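Local coordinates for putative NTP pyrophosphohydrolase (PDB 3NL9), which probably hydrolyses nucleoside triphosphates to the monophosphate and pyrophosphate, like other all-helical pyrophosphohydrolases related to the phosphoribosyl-ATP enzyme, at the interface of chains A and B. Sequence-based numbering; all coordinates share one arbitrary frame. Chains: chain A/B, putative NTP pyrophosphohydrolase.

Contact 1: the interface of chains A and B. Residues chain A 43, 47-48, 51, 60, 64; chain B 74-75, 78.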
ATOM      1  N   GLU A  43      -1.830  -9.501   0.547  1.00 19.27           N
ATOM      2  CA  GLU A  43      -1.673 -10.613  -0.445  1.00 19.73           C
ATOM      3  C   GLU A  43      -0.747 -10.151  -1.562  1.00 20.61           C
ATOM      4  O   GLU A  43       0.137 -10.897  -2.028  1.00 21.75           O
ATOM      5  CB  GLU A  43      -3.034 -11.060  -1.023  1.00 21.83           C
ATOM      6  CG  GLU A  43      -3.827 -11.972  -0.105  1.00 18.80           C
ATOM      7  CD  GLU A  43      -5.301 -12.185  -0.519  1.00 28.74           C
ATOM      8  OE1 GLU A  43      -5.763 -11.627  -1.537  1.00 30.20           O
ATOM      9  OE2 GLU A  43      -6.004 -12.927   0.192  1.00 26.94           O
ATOM     10  N   VAL A  47       2.841 -11.094   0.135  1.00 20.01           N
ATOM     11  CA  VAL A  47       3.019 -12.474  -0.349  1.00 17.90           C
ATOM     12  C   VAL A  47       3.496 -12.486  -1.802  1.00 17.50           C
ATOM     13  O   VAL A  47       4.564 -13.037  -2.082  1.00 17.26           O
ATOM     14  CB  VAL A  47       1.746 -13.357  -0.167  1.00 16.75           C
ATOM     15  CG1 VAL A  47       1.990 -14.785  -0.701  1.00 18.60           C
ATOM     16  CG2 VAL A  47       1.297 -13.394   1.331  1.00 18.30           C
ATOM     17  N   GLU A  48       2.745 -11.863  -2.717  1.00 16.38           N
ATOM     18  CA  GLU A  48       3.154 -11.880  -4.138  1.00 16.77           C
ATOM     19  C   GLU A  48       4.474 -11.161  -4.341  1.00 16.00           C
ATOM     20  O   GLU A  48       5.322 -11.638  -5.085  1.00 16.02           O
ATOM     21  CB  GLU A  48       2.106 -11.223  -5.080  1.00 17.97           C
ATOM     22  CG  GLU A  48       0.771 -11.892  -5.077  1.00 23.94           C
ATOM     23  CD  GLU A  48       0.742 -13.189  -5.901  1.00 37.24           C
ATOM     24  OE1 GLU A  48       1.615 -13.372  -6.786  1.00 36.33           O
ATOM     25  OE2 GLU A  48      -0.177 -14.008  -5.661  1.00 42.70           O
ATOM     26  N   HIS A  51       7.284 -13.463  -3.009  1.00 20.12           N
ATOM     27  CA  HIS A  51       7.439 -14.640  -3.846  1.00 18.68           C
ATOM     28  C   HIS A  51       8.161 -14.216  -5.114  1.00 18.60           C
ATOM     29  O   HIS A  51       9.117 -14.862  -5.530  1.00 16.80           O
ATOM     30  CB  HIS A  51       6.093 -15.253  -4.191  1.00 20.42           C
ATOM     31  CG  HIS A  51       6.181 -16.454  -5.084  1.00 21.10           C
ATOM     32  ND1 HIS A  51       6.299 -16.358  -6.455  1.00 26.53           N
ATOM     33  CD2 HIS A  51       6.148 -17.780  -4.805  1.00 21.79           C
ATOM     34  CE1 HIS A  51       6.339 -17.571  -6.978  1.00 23.36           C
ATOM     35  NE2 HIS A  51       6.250 -18.451  -5.998  1.00 20.61           N
ATOM     36  N   PHE A  60      12.105 -18.062   0.014  1.00 22.01           N
ATOM     37  CA  PHE A  60      10.798 -17.475   0.118  1.00 20.44           C
ATOM     38  C   PHE A  60      10.228 -17.716   1.527  1.00 23.76           C
ATOM     39  O   PHE A  60       9.733 -16.793   2.175  1.00 22.91           O
ATOM     40  CB  PHE A  60       9.903 -18.034  -0.978  1.00 21.62           C
ATOM     41  CG  PHE A  60       8.486 -17.627  -0.854  1.00 19.78           C
ATOM     42  CD1 PHE A  60       8.156 -16.296  -0.745  1.00 21.83           C
ATOM     43  CD2 PHE A  60       7.473 -18.580  -0.859  1.00 21.84           C
ATOM     44  CE1 PHE A  60       6.853 -15.902  -0.634  1.00 16.10           C
ATOM     45  CE2 PHE A  60       6.156 -18.191  -0.732  1.00 21.33           C
ATOM     46  CZ  PHE A  60       5.843 -16.860  -0.625  1.00 24.13           C
ATOM     47  N   ILE A  64       9.202 -15.038   4.435  1.00 19.19           N
ATOM     48  CA  ILE A  64       7.858 -15.030   5.012  1.00 19.26           C
ATOM     49  C   ILE A  64       7.972 -15.135   6.536  1.00 18.75           C
ATOM     50  O   ILE A  64       7.330 -14.388   7.236  1.00 20.67           O
ATOM     51  CB  ILE A  64       6.948 -16.129   4.391  1.00 19.78           C
ATOM     52  CG1 ILE A  64       6.489 -15.716   2.972  1.00 20.55           C
ATOM     53  CG2 ILE A  64       5.782 -16.464   5.296  1.00 19.75           C
ATOM     54  CD1 ILE A  64       5.503 -14.550   2.865  1.00 17.41           C
TER
ATOM     55  N   ALA B  74      -2.527 -17.504   1.376  1.00 21.09           N
ATOM     56  CA  ALA B  74      -1.918 -16.881   0.218  1.00 20.38           C
ATOM     57  C   ALA B  74      -0.527 -17.441   0.020  1.00 20.56           C
ATOM     58  O   ALA B  74      -0.149 -17.718  -1.109  1.00 21.98           O
ATOM     59  CB  ALA B  74      -1.886 -15.337   0.353  1.00 19.31           C
ATOM     60  N   VAL B  75       0.232 -17.606   1.109  1.00 20.14           N
ATOM     61  CA  VAL B  75       1.541 -18.233   1.031  1.00 19.81           C
ATOM     62  C   VAL B  75       1.417 -19.665   0.487  1.00 21.81           C
ATOM     63  O   VAL B  75       2.206 -20.087  -0.349  1.00 23.90           O
ATOM     64  CB  VAL B  75       2.240 -18.280   2.403  1.00 19.80           C
ATOM     65  CG1 VAL B  75       3.574 -19.014   2.290  1.00 19.94           C
ATOM     66  CG2 VAL B  75       2.476 -16.873   2.958  1.00 19.93           C
ATOM     67  N   SER B  78       0.900 -19.495  -3.144  1.00 24.14           N
ATOM     68  CA  SER B  78       2.122 -19.038  -3.843  1.00 24.13           C
ATOM     69  C   SER B  78       3.248 -20.084  -3.879  1.00 24.62           C
ATOM     70  O   SER B  78       4.054 -20.112  -4.818  1.00 24.05           O
ATOM     71  CB  SER B  78       2.631 -17.737  -3.233  1.00 24.51           C
ATOM     72  OG  SER B  78       1.720 -16.687  -3.522  1.00 30.38           O
TER
HETATM   73  O   HOH W   1       2.444 -16.263  -6.231  1.00 30.10           O

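Contact 2: the interface of chains A and B. Residues chain A 11-12, 15, 21-23; chain B 107, 110-111.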
ATOM      1  N   VAL A  11      -9.784   4.676  -8.931  1.00 15.73           N
ATOM      2  CA  VAL A  11     -10.336   3.603  -8.093  1.00 14.92           C
ATOM      3  C   VAL A  11     -11.754   3.896  -7.653  1.00 16.83           C
ATOM      4  O   VAL A  11     -12.564   2.997  -7.571  1.00 18.34           O
ATOM      5  CB  VAL A  11      -9.497   3.283  -6.859  1.00 16.43           C
ATOM      6  CG1 VAL A  11     -10.154   2.107  -6.044  1.00 12.00           C
ATOM      7  CG2 VAL A  11      -8.137   2.912  -7.286  1.00 11.08           C
ATOM      8  N   LYS A  12     -12.055   5.161  -7.357  1.00 18.17           N
ATOM      9  CA  LYS A  12     -13.417   5.528  -7.005  1.00 20.24           C
ATOM     10  C   LYS A  12     -14.366   5.156  -8.143  1.00 19.69           C
ATOM     11  O   LYS A  12     -15.459   4.594  -7.940  1.00 14.98           O
ATOM     12  CB  LYS A  12     -13.471   7.023  -6.696  1.00 21.74           C
ATOM     13  CG  LYS A  12     -14.829   7.488  -6.216  1.00 22.93           C
ATOM     14  CD  LYS A  12     -14.764   8.906  -5.697  1.00 27.89           C
ATOM     15  CE  LYS A  12     -16.175   9.427  -5.467  1.00 35.49           C
ATOM     16  NZ  LYS A  12     -16.167  10.688  -4.696  1.00 37.38           N
ATOM     17  N   HIS A  15     -14.843   1.399  -8.255  1.00 21.18           N
ATOM     18  CA  HIS A  15     -15.830   1.031  -7.231  1.00 17.74           C
ATOM     19  C   HIS A  15     -17.289   1.269  -7.609  1.00 19.41           C
ATOM     20  O   HIS A  15     -18.127   0.367  -7.390  1.00 16.85           O
ATOM     21  CB  HIS A  15     -15.519   1.678  -5.863  1.00 15.16           C
ATOM     22  CG  HIS A  15     -14.429   0.983  -5.090  1.00 14.07           C
ATOM     23  ND1 HIS A  15     -14.550   0.685  -3.749  1.00 16.27           N
ATOM     24  CD2 HIS A  15     -13.192   0.560  -5.460  1.00 15.94           C
ATOM     25  CE1 HIS A  15     -13.443   0.096  -3.328  1.00 21.07           C
ATOM     26  NE2 HIS A  15     -12.603   0.007  -4.346  1.00 13.79           N
ATOM     27  N   PRO A  21     -18.073  -0.933  -2.338  1.00 21.86           N
ATOM     28  CA  PRO A  21     -18.434   0.136  -1.420  1.00 21.57           C
ATOM     29  C   PRO A  21     -17.681   1.414  -1.681  1.00 19.11           C
ATOM     30  O   PRO A  21     -16.495   1.389  -2.066  1.00 20.01           O
ATOM     31  CB  PRO A  21     -18.065  -0.437  -0.027  1.00 20.01           C
ATOM     32  CG  PRO A  21     -18.115  -1.929  -0.201  1.00 19.16           C
ATOM     33  CD  PRO A  21     -17.667  -2.170  -1.618  1.00 24.54           C
ATOM     34  N   GLY A  22     -18.370   2.525  -1.466  1.00 20.96           N
ATOM     35  CA  GLY A  22     -17.758   3.832  -1.500  1.00 24.29           C
ATOM     36  C   GLY A  22     -18.549   4.791  -0.623  1.00 27.00           C
ATOM     37  O   GLY A  22     -19.762   4.817  -0.687  1.00 36.56           O
ATOM     38  N   ALA A  23     -17.863   5.592   0.173  1.00 29.05           N
ATOM     39  CA  ALA A  23     -18.516   6.643   0.991  1.00 31.92           C
ATOM     40  C   ALA A  23     -18.362   8.058   0.393  1.00 32.93           C
ATOM     41  O   ALA A  23     -17.268   8.475   0.030  1.00 33.93           O
ATOM     42  CB  ALA A  23     -17.975   6.615   2.419  1.00 27.11           C
TER
ATOM     43  N   GLY B 107      -8.335   1.951  -2.837  1.00 14.51           N
ATOM     44  CA  GLY B 107      -9.716   1.488  -2.602  1.00 13.73           C
ATOM     45  C   GLY B 107     -10.163   1.612  -1.162  1.00 13.25           C
ATOM     46  O   GLY B 107     -11.340   1.866  -0.877  1.00 18.93           O
ATOM     47  N   VAL B 110     -11.104   5.075  -0.828  1.00 18.47           N
ATOM     48  CA  VAL B 110     -12.471   5.229  -1.404  1.00 16.05           C
ATOM     49  C   VAL B 110     -13.522   4.733  -0.395  1.00 20.51           C
ATOM     50  O   VAL B 110     -14.593   5.347  -0.219  1.00 20.11           O
ATOM     51  CB  VAL B 110     -12.619   4.468  -2.756  1.00 12.18           C
ATOM     52  CG1 VAL B 110     -14.144   4.245  -3.196  1.00 18.57           C
ATOM     53  CG2 VAL B 110     -11.765   5.155  -3.848  1.00 19.88           C
ATOM     54  N   GLU B 111     -13.251   3.615   0.255  1.00 19.20           N
ATOM     55  CA  GLU B 111     -14.257   3.045   1.163  1.00 20.37           C
ATOM     56  C   GLU B 111     -14.408   3.905   2.412  1.00 19.17           C
ATOM     57  O   GLU B 111     -15.468   3.945   2.980  1.00 20.17           O
ATOM     58  CB  GLU B 111     -13.923   1.599   1.529  1.00 18.61           C
ATOM     59  CG  GLU B 111     -14.006   0.695   0.337  1.00 24.71           C
ATOM     60  CD  GLU B 111     -14.338  -0.735   0.648  1.00 21.78           C
ATOM     61  OE1 GLU B 111     -14.930  -1.045   1.725  1.00 22.94           O
ATOM     62  OE2 GLU B 111     -14.029  -1.547  -0.247  1.00 21.22           O
TER
HETATM   63  O   HOH W   2     -15.207   7.474  -1.894  1.00 29.32           O

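Contact 1: the interface of chains A and B
A:Val47 of helix 31-52 sits against one face of B helix 57-79, between B:Ala74, B:Val75 and B:Ser78, in a helix-to-helix packing typical of the all-alpha NTP pyrophosphohydrolases to which the phosphoribosyl-ATP pyrophosphohydrolase family belongs.

The apolar contacts centre on the two branches of A:Val47. With CG1 anti to the backbone N (chi1 180°), this methyl faces the serine, 3.4 Å from B:Ser78 OG, and also touches the backbone around B:Ala74 O. The other methyl, CG2, lies 3.9 Å from B:Ala74 CB and also meets CG2 of B:Val75, the two valine side chains crossing at about a right angle. A:Glu43 adds its aliphatic part, CG packing on the same alanine methyl. On the opposite flank, A:Ile64 and B:Val75 meet tip to tip, CD1 to CG2 at 3.8 Å, and the rim of A:Phe60 reaches CG1 of that valine at CE2. A:Phe60 and A:Ile64 both come from A helix 57-79.

Polar contacts gather at B:Ser78. Its hydroxyl OG, beside the backbone N (chi1 -69°), binds water 1 at 2.8 Å, and this water passes the link to the carboxylate oxygen OE1 of A:Glu48, 3.1 Å away. Within chain B the same OG makes a weak hydrogen bond to B:Ala74 O. A:His51 NE2 is 3.0 Å from the carbonyl B:Ser78 O, but that oxygen lies well above the imidazole plane and is nearly as close to CD2, which suggests a strongly bent hydrogen bond at most. Water 1 stands over the same ring face, toward the rim. The other flat neighbour, A:Phe60, has A:His51 CD2 over one face, toward the rim.

Contact 2: the interface of chains A and B
B:Val110 turns CG1 anti to its backbone N (chi1 163°) and A:His15 swings CG anti to its carbonyl carbon, which brings the valine methyl over the imidazole face. This CH-pi contact, with CG1 4.0 Å from the ring centroid, joins A helix 7-17 to B helix 87-112 in the helical phosphoribosyl-ATP pyrophosphohydrolase family fold. The other branch, CG2, rests on the A:Lys12 backbone, 3.6 Å from its CA. A:Val11 CG1 approaches B:Gly107 CA to 3.5 Å; that glycine CA also lies on the methyl's side of the imidazole, near NE2, a spot where any beta carbon is likely to crowd the ring.

The ring's rotation is fixed from within chain A: ND1 donates to A:Pro21 O at 2.7 Å, nearly straight (169° at the hydrogen) and with the oxygen in the ring plane. An alanine in place of A:His15 would probably leave this carbonyl without its donor, free the A:Pro21 loop to shift and open a gap beside B:Val110 CG1.

B:Glu111 runs alongside A:Pro21, its carboxylate carbon CD 3.8 Å from CB of the proline. Its carboxylate plane is turned 70° from the imidazole, and OE2 approaches CE1 without pairing with ND1.

Near the end of the B helix, B:Val110 O takes a weak hydrogen bond from A:Ala23 N at 3.3 Å, and water 2 joins the same oxygen, at 2.8 Å, to A:Ala23 O.

The C-alpha centres of contact 1 and contact 2 lie about 26 Å apart, and the two share no residue or helix. Contact 1 draws on helices 31-52 and 57-79 of chain A and 57-79 of chain B, whereas contact 2 joins helix 7-17 and the loop after it in chain A to helix 87-112 in chain B. Because the interface is two-fold symmetric, each patch recurs with the chains exchanged, and the subunits are therefore held at well-separated points. Two distinct sets of helices meeting across the two-fold axis are consistent with a dimer, although the structure alone does not show the state in solution.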